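Local coordinates for aspartokinase (Synechocystis, PDB 3L76), which probably phosphorylates the beta-carboxyl group of aspartate with ATP, the first step toward lysine and threonine, and binds both of these amino acids at its ACT domains, at residues Gly383-Lys395 with Ile471-Arg483. Residues are numbered along the deposited sequence; the frame is centred on the assembly and turned at random.
Sequences GVNIEMISTSEVK and ISVDMIIQSQRCR. With THR (threonine), chain D; LYS (lysine), chain F.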
loop_
_atom_site.group_PDB
_atom_site.type_symbol
_atom_site.label_atom_id
_atom_site.label_comp_id
_atom_site.label_asym_id
_atom_site.label_seq_id
_atom_site.Cartn_x
_atom_site.Cartn_y
_atom_site.Cartn_z
ATOM N N GLY A 383 -22.054 44.980 3.265
ATOM C CA GLY A 383 -22.101 46.323 3.793
ATOM C C GLY A 383 -22.125 46.496 5.309
ATOM O O GLY A 383 -22.404 47.582 5.785
ATOM N N VAL A 384 -21.845 45.460 6.089
ATOM C CA VAL A 384 -21.920 45.641 7.539
ATOM C C VAL A 384 -20.555 45.897 8.170
ATOM O O VAL A 384 -19.599 45.164 7.926
ATOM C CB VAL A 384 -22.735 44.526 8.288
ATOM C CG1 VAL A 384 -23.515 43.663 7.312
ATOM C CG2 VAL A 384 -21.867 43.693 9.182
ATOM N N ASN A 385 -20.486 46.973 8.953
ATOM C CA ASN A 385 -19.261 47.391 9.604
ATOM C C ASN A 385 -19.008 46.585 10.872
ATOM O O ASN A 385 -19.926 46.344 11.652
ATOM C CB ASN A 385 -19.326 48.889 9.953
ATOM C CG ASN A 385 -18.044 49.389 10.600
ATOM O OD1 ASN A 385 -17.017 49.512 9.940
ATOM N ND2 ASN A 385 -18.096 49.654 11.903
ATOM N N ILE A 386 -17.754 46.191 11.080
ATOM C CA ILE A 386 -17.362 45.465 12.279
ATOM C C ILE A 386 -16.869 46.442 13.350
ATOM O O ILE A 386 -15.913 47.172 13.136
ATOM C CB ILE A 386 -16.243 44.453 11.968
ATOM C CG1 ILE A 386 -16.646 43.562 10.791
ATOM C CG2 ILE A 386 -15.880 43.655 13.236
ATOM C CD1 ILE A 386 -15.538 42.693 10.259
ATOM N N GLU A 387 -17.513 46.423 14.509
ATOM C CA GLU A 387 -17.200 47.349 15.583
ATOM C C GLU A 387 -16.144 46.774 16.504
ATOM O O GLU A 387 -15.114 47.386 16.729
ATOM C CB GLU A 387 -18.463 47.717 16.364
ATOM C CG GLU A 387 -19.505 48.403 15.509
ATOM C CD GLU A 387 -20.694 48.926 16.297
ATOM O OE1 GLU A 387 -20.621 48.969 17.543
ATOM O OE2 GLU A 387 -21.703 49.288 15.652
ATOM N N MET A 388 -16.394 45.581 17.018
ATOM C CA MET A 388 -15.428 44.915 17.863
ATOM C C MET A 388 -15.134 43.483 17.392
ATOM O O MET A 388 -15.934 42.882 16.675
ATOM C CB MET A 388 -15.926 44.916 19.305
ATOM C CG MET A 388 -15.998 46.301 19.913
ATOM S SD MET A 388 -16.010 46.254 21.718
ATOM C CE MET A 388 -17.628 45.559 22.030
ATOM N N ILE A 389 -13.999 42.944 17.833
ATOM C CA ILE A 389 -13.573 41.600 17.467
ATOM C C ILE A 389 -12.900 40.873 18.608
ATOM O O ILE A 389 -12.051 41.437 19.289
ATOM C CB ILE A 389 -12.585 41.584 16.244
ATOM C CG1 ILE A 389 -13.176 42.329 15.051
ATOM C CG2 ILE A 389 -12.259 40.138 15.810
ATOM C CD1 ILE A 389 -12.190 42.540 13.921
ATOM N N SER A 390 -13.260 39.602 18.782
ATOM C CA SER A 390 -12.696 38.770 19.835
ATOM C C SER A 390 -12.600 37.315 19.368
ATOM O O SER A 390 -13.605 36.707 18.957
ATOM C CB SER A 390 -13.565 38.855 21.088
ATOM O OG SER A 390 -13.010 38.112 22.155
ATOM N N THR A 391 -11.391 36.762 19.429
ATOM C CA THR A 391 -11.179 35.361 19.103
ATOM C C THR A 391 -10.974 34.441 20.311
ATOM O O THR A 391 -10.410 34.830 21.338
ATOM C CB THR A 391 -10.004 35.151 18.129
ATOM O OG1 THR A 391 -8.811 35.726 18.675
ATOM C CG2 THR A 391 -10.318 35.776 16.791
ATOM N N SER A 392 -11.467 33.209 20.174
ATOM C CA SER A 392 -11.027 32.111 21.036
ATOM C C SER A 392 -10.247 31.118 20.172
ATOM O O SER A 392 -9.741 31.481 19.112
ATOM C CB SER A 392 -12.201 31.456 21.805
ATOM O OG SER A 392 -13.151 30.848 20.941
ATOM N N GLU A 393 -10.147 29.869 20.602
ATOM C CA GLU A 393 -9.485 28.870 19.770
ATOM C C GLU A 393 -10.321 28.478 18.558
ATOM O O GLU A 393 -9.792 28.282 17.479
ATOM C CB GLU A 393 -9.165 27.621 20.578
ATOM C CG GLU A 393 -8.189 26.718 19.883
ATOM C CD GLU A 393 -6.800 27.322 19.850
ATOM O OE1 GLU A 393 -6.357 27.773 18.772
ATOM O OE2 GLU A 393 -6.157 27.354 20.913
ATOM N N VAL A 394 -11.636 28.427 18.743
ATOM C CA VAL A 394 -12.527 27.878 17.732
ATOM C C VAL A 394 -13.663 28.837 17.367
ATOM O O VAL A 394 -14.587 28.492 16.614
ATOM C CB VAL A 394 -13.086 26.502 18.177
ATOM C CG1 VAL A 394 -11.990 25.453 18.150
ATOM C CG2 VAL A 394 -13.686 26.595 19.570
ATOM N N LYS A 395 -13.582 30.063 17.874
ATOM C CA LYS A 395 -14.566 31.087 17.505
ATOM C C LYS A 395 -13.916 32.396 17.147
ATOM O O LYS A 395 -12.990 32.854 17.828
ATOM C CB LYS A 395 -15.550 31.365 18.665
ATOM C CG LYS A 395 -16.652 30.346 18.797
ATOM C CD LYS A 395 -17.671 30.769 19.814
ATOM C CE LYS A 395 -18.633 29.634 20.104
ATOM N NZ LYS A 395 -19.766 30.086 20.960
ATOM N N ILE A 471 -0.202 32.698 5.768
ATOM C CA ILE A 471 0.004 32.932 7.182
ATOM C C ILE A 471 -1.304 32.758 7.955
ATOM O O ILE A 471 -2.301 33.419 7.685
ATOM C CB ILE A 471 0.567 34.329 7.448
ATOM C CG1 ILE A 471 1.911 34.503 6.735
ATOM C CG2 ILE A 471 0.684 34.567 8.953
ATOM C CD1 ILE A 471 2.409 35.941 6.704
ATOM N N SER A 472 -1.290 31.848 8.914
ATOM C CA SER A 472 -2.441 31.606 9.759
ATOM C C SER A 472 -2.358 32.523 10.965
ATOM O O SER A 472 -1.284 32.713 11.530
ATOM C CB SER A 472 -2.472 30.139 10.213
ATOM O OG SER A 472 -3.365 29.950 11.299
ATOM N N VAL A 473 -3.498 33.077 11.367
ATOM C CA VAL A 473 -3.544 34.003 12.490
ATOM C C VAL A 473 -4.163 33.344 13.721
ATOM O O VAL A 473 -5.153 32.631 13.613
ATOM C CB VAL A 473 -4.400 35.230 12.122
ATOM C CG1 VAL A 473 -4.608 36.184 13.290
ATOM C CG2 VAL A 473 -3.973 35.880 10.805
ATOM N N ASP A 474 -3.594 33.613 14.892
ATOM C CA ASP A 474 -4.023 32.961 16.127
ATOM C C ASP A 474 -5.053 33.765 16.916
ATOM O O ASP A 474 -5.962 33.194 17.515
ATOM C CB ASP A 474 -2.820 32.675 17.023
ATOM C CG ASP A 474 -3.212 32.031 18.347
ATOM O OD1 ASP A 474 -3.843 30.955 18.335
ATOM O OD2 ASP A 474 -2.873 32.595 19.405
ATOM N N MET A 475 -4.884 35.088 16.930
ATOM C CA MET A 475 -5.751 35.976 17.694
ATOM C C MET A 475 -5.999 37.275 16.959
ATOM O O MET A 475 -5.117 37.794 16.293
ATOM C CB MET A 475 -5.159 36.262 19.071
ATOM C CG MET A 475 -4.972 35.011 19.928
ATOM S SD MET A 475 -6.492 34.441 20.727
ATOM C CE MET A 475 -6.557 35.665 22.042
ATOM N N ILE A 476 -7.221 37.780 17.065
ATOM C CA ILE A 476 -7.551 39.106 16.567
ATOM C C ILE A 476 -8.399 39.824 17.606
ATOM O O ILE A 476 -9.422 39.297 18.049
ATOM C CB ILE A 476 -8.335 39.058 15.268
ATOM C CG1 ILE A 476 -7.663 38.108 14.280
ATOM C CG2 ILE A 476 -8.495 40.482 14.690
ATOM C CD1 ILE A 476 -8.429 37.922 13.003
ATOM N N ILE A 477 -7.955 41.013 17.999
ATOM C CA ILE A 477 -8.666 41.820 18.983
ATOM C C ILE A 477 -8.864 43.241 18.487
ATOM O O ILE A 477 -7.935 43.906 18.030
ATOM C CB ILE A 477 -7.921 41.875 20.298
ATOM C CG1 ILE A 477 -7.432 40.473 20.689
ATOM C CG2 ILE A 477 -8.807 42.450 21.357
ATOM C CD1 ILE A 477 -6.655 40.432 22.008
ATOM N N GLN A 478 -10.102 43.697 18.560
ATOM C CA GLN A 478 -10.439 45.032 18.110
ATOM C C GLN A 478 -11.497 45.585 19.051
ATOM O O GLN A 478 -12.507 44.927 19.320
ATOM C CB GLN A 478 -10.926 45.010 16.657
ATOM C CG GLN A 478 -11.430 46.348 16.152
ATOM C CD GLN A 478 -12.019 46.249 14.763
ATOM O OE1 GLN A 478 -11.349 45.833 13.821
ATOM N NE2 GLN A 478 -13.282 46.642 14.627
ATOM N N SER A 479 -11.253 46.783 19.579
ATOM C CA SER A 479 -12.138 47.338 20.597
ATOM C C SER A 479 -12.703 48.708 20.214
ATOM O O SER A 479 -13.481 48.827 19.266
ATOM C CB SER A 479 -11.437 47.374 21.954
ATOM O OG SER A 479 -12.367 47.625 22.985
ATOM N N GLN A 480 -12.305 49.748 20.932
ATOM C CA GLN A 480 -12.937 51.057 20.736
ATOM C C GLN A 480 -12.409 51.841 19.535
ATOM O O GLN A 480 -11.375 51.510 18.948
ATOM C CB GLN A 480 -12.824 51.890 22.015
ATOM C CG GLN A 480 -13.458 51.196 23.246
ATOM C CD GLN A 480 -14.836 50.647 22.912
ATOM O OE1 GLN A 480 -15.806 51.395 22.792
ATOM N NE2 GLN A 480 -14.926 49.336 22.745
ATOM N N ARG A 481 -13.137 52.882 19.160
ATOM C CA ARG A 481 -12.575 53.897 18.274
ATOM C C ARG A 481 -11.402 54.620 18.947
ATOM O O ARG A 481 -11.418 54.876 20.155
ATOM C CB ARG A 481 -13.637 54.893 17.853
ATOM C CG ARG A 481 -14.648 54.274 16.919
ATOM C CD ARG A 481 -15.664 55.271 16.418
ATOM N NE ARG A 481 -16.257 54.841 15.156
ATOM C CZ ARG A 481 -17.167 55.535 14.478
ATOM N NH1 ARG A 481 -17.596 56.704 14.941
ATOM N NH2 ARG A 481 -17.648 55.064 13.333
ATOM N N CYS A 482 -10.373 54.905 18.160
ATOM C CA CYS A 482 -9.201 55.652 18.624
ATOM C C CYS A 482 -9.588 57.072 19.066
ATOM O O CYS A 482 -10.377 57.745 18.392
ATOM C CB CYS A 482 -8.185 55.783 17.485
ATOM S SG CYS A 482 -7.692 54.267 16.740
ATOM N N ARG A 483 -9.035 57.544 20.180
ATOM C CA ARG A 483 -9.218 58.963 20.519
ATOM C C ARG A 483 -8.355 59.874 19.622
ATOM O O ARG A 483 -7.116 59.865 19.680
ATOM C CB ARG A 483 -8.924 59.228 21.994
ATOM C CG ARG A 483 -9.330 58.099 22.899
ATOM C CD ARG A 483 -8.974 58.411 24.327
ATOM N NE ARG A 483 -7.538 58.344 24.611
ATOM C CZ ARG A 483 -6.907 57.239 25.012
ATOM N NH1 ARG A 483 -7.580 56.093 25.140
ATOM N NH2 ARG A 483 -5.598 57.273 25.282
HETATM N N THR D . -14.655 48.630 10.914
HETATM C CA THR D . -13.626 48.015 10.079
HETATM C C THR D . -14.251 46.938 9.207
HETATM O O THR D . -15.430 46.585 9.393
HETATM C CB THR D . -12.500 47.381 10.907
HETATM O OG1 THR D . -13.048 46.355 11.752
HETATM C CG2 THR D . -11.779 48.447 11.755
HETATM O OXT THR D . -13.576 46.422 8.306
HETATM N N LYS F . -6.236 30.566 12.256
HETATM C CA LYS F . -7.391 31.268 11.682
HETATM C C LYS F . -7.032 32.192 10.526
HETATM O O LYS F . -5.845 32.571 10.379
HETATM C CB LYS F . -8.150 32.045 12.771
HETATM C CG LYS F . -8.787 31.153 13.832
HETATM C CD LYS F . -9.155 31.909 15.099
HETATM C CE LYS F . -7.969 32.018 16.037
HETATM N NZ LYS F . -8.215 31.355 17.353
HETATM O OXT LYS F . -7.939 32.554 9.733
#
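Ile389 and Gln478 form an antiparallel hydrogen-bonded pair: Ile389 N donates to Gln478 O at 2.9 Å, and Gln478 N returns a bond to Ile389 O. Two residues further on, the side chain of Thr391 takes up the pairing. With chi1 at 56°, its OG1 lies between its own backbone N and carbonyl carbon and accepts from Ile476 N at 3.1 Å.

Apolar contacts line the face toward helix 371-381. There Ile389 CG2 meets Ile476 CG2 at 3.9 Å, while Ile389 CD1 lies against the Gln478 amide. Strands 388-391 and 475-479 come from two ACT domains and join their sheets edge to edge, with one threonine and one lysine bound at the ends of the seam.

At the threonine end, the extended Gln478 side chain does the gripping. Its NE2 reaches Glu387 O at 2.9 Å, nearly straight but from above the carbonyl plane, and also donates to threonine OG1, which in turn gives its proton to Gln478 OE1 at 2.7 Å. Asn385 OD1 and Ile386 O take the ligand's ammonium group. At the lysine end, Val473 N holds the carboxylate, and the alpha-amino group donates to both Ser472 OG and Val473 O.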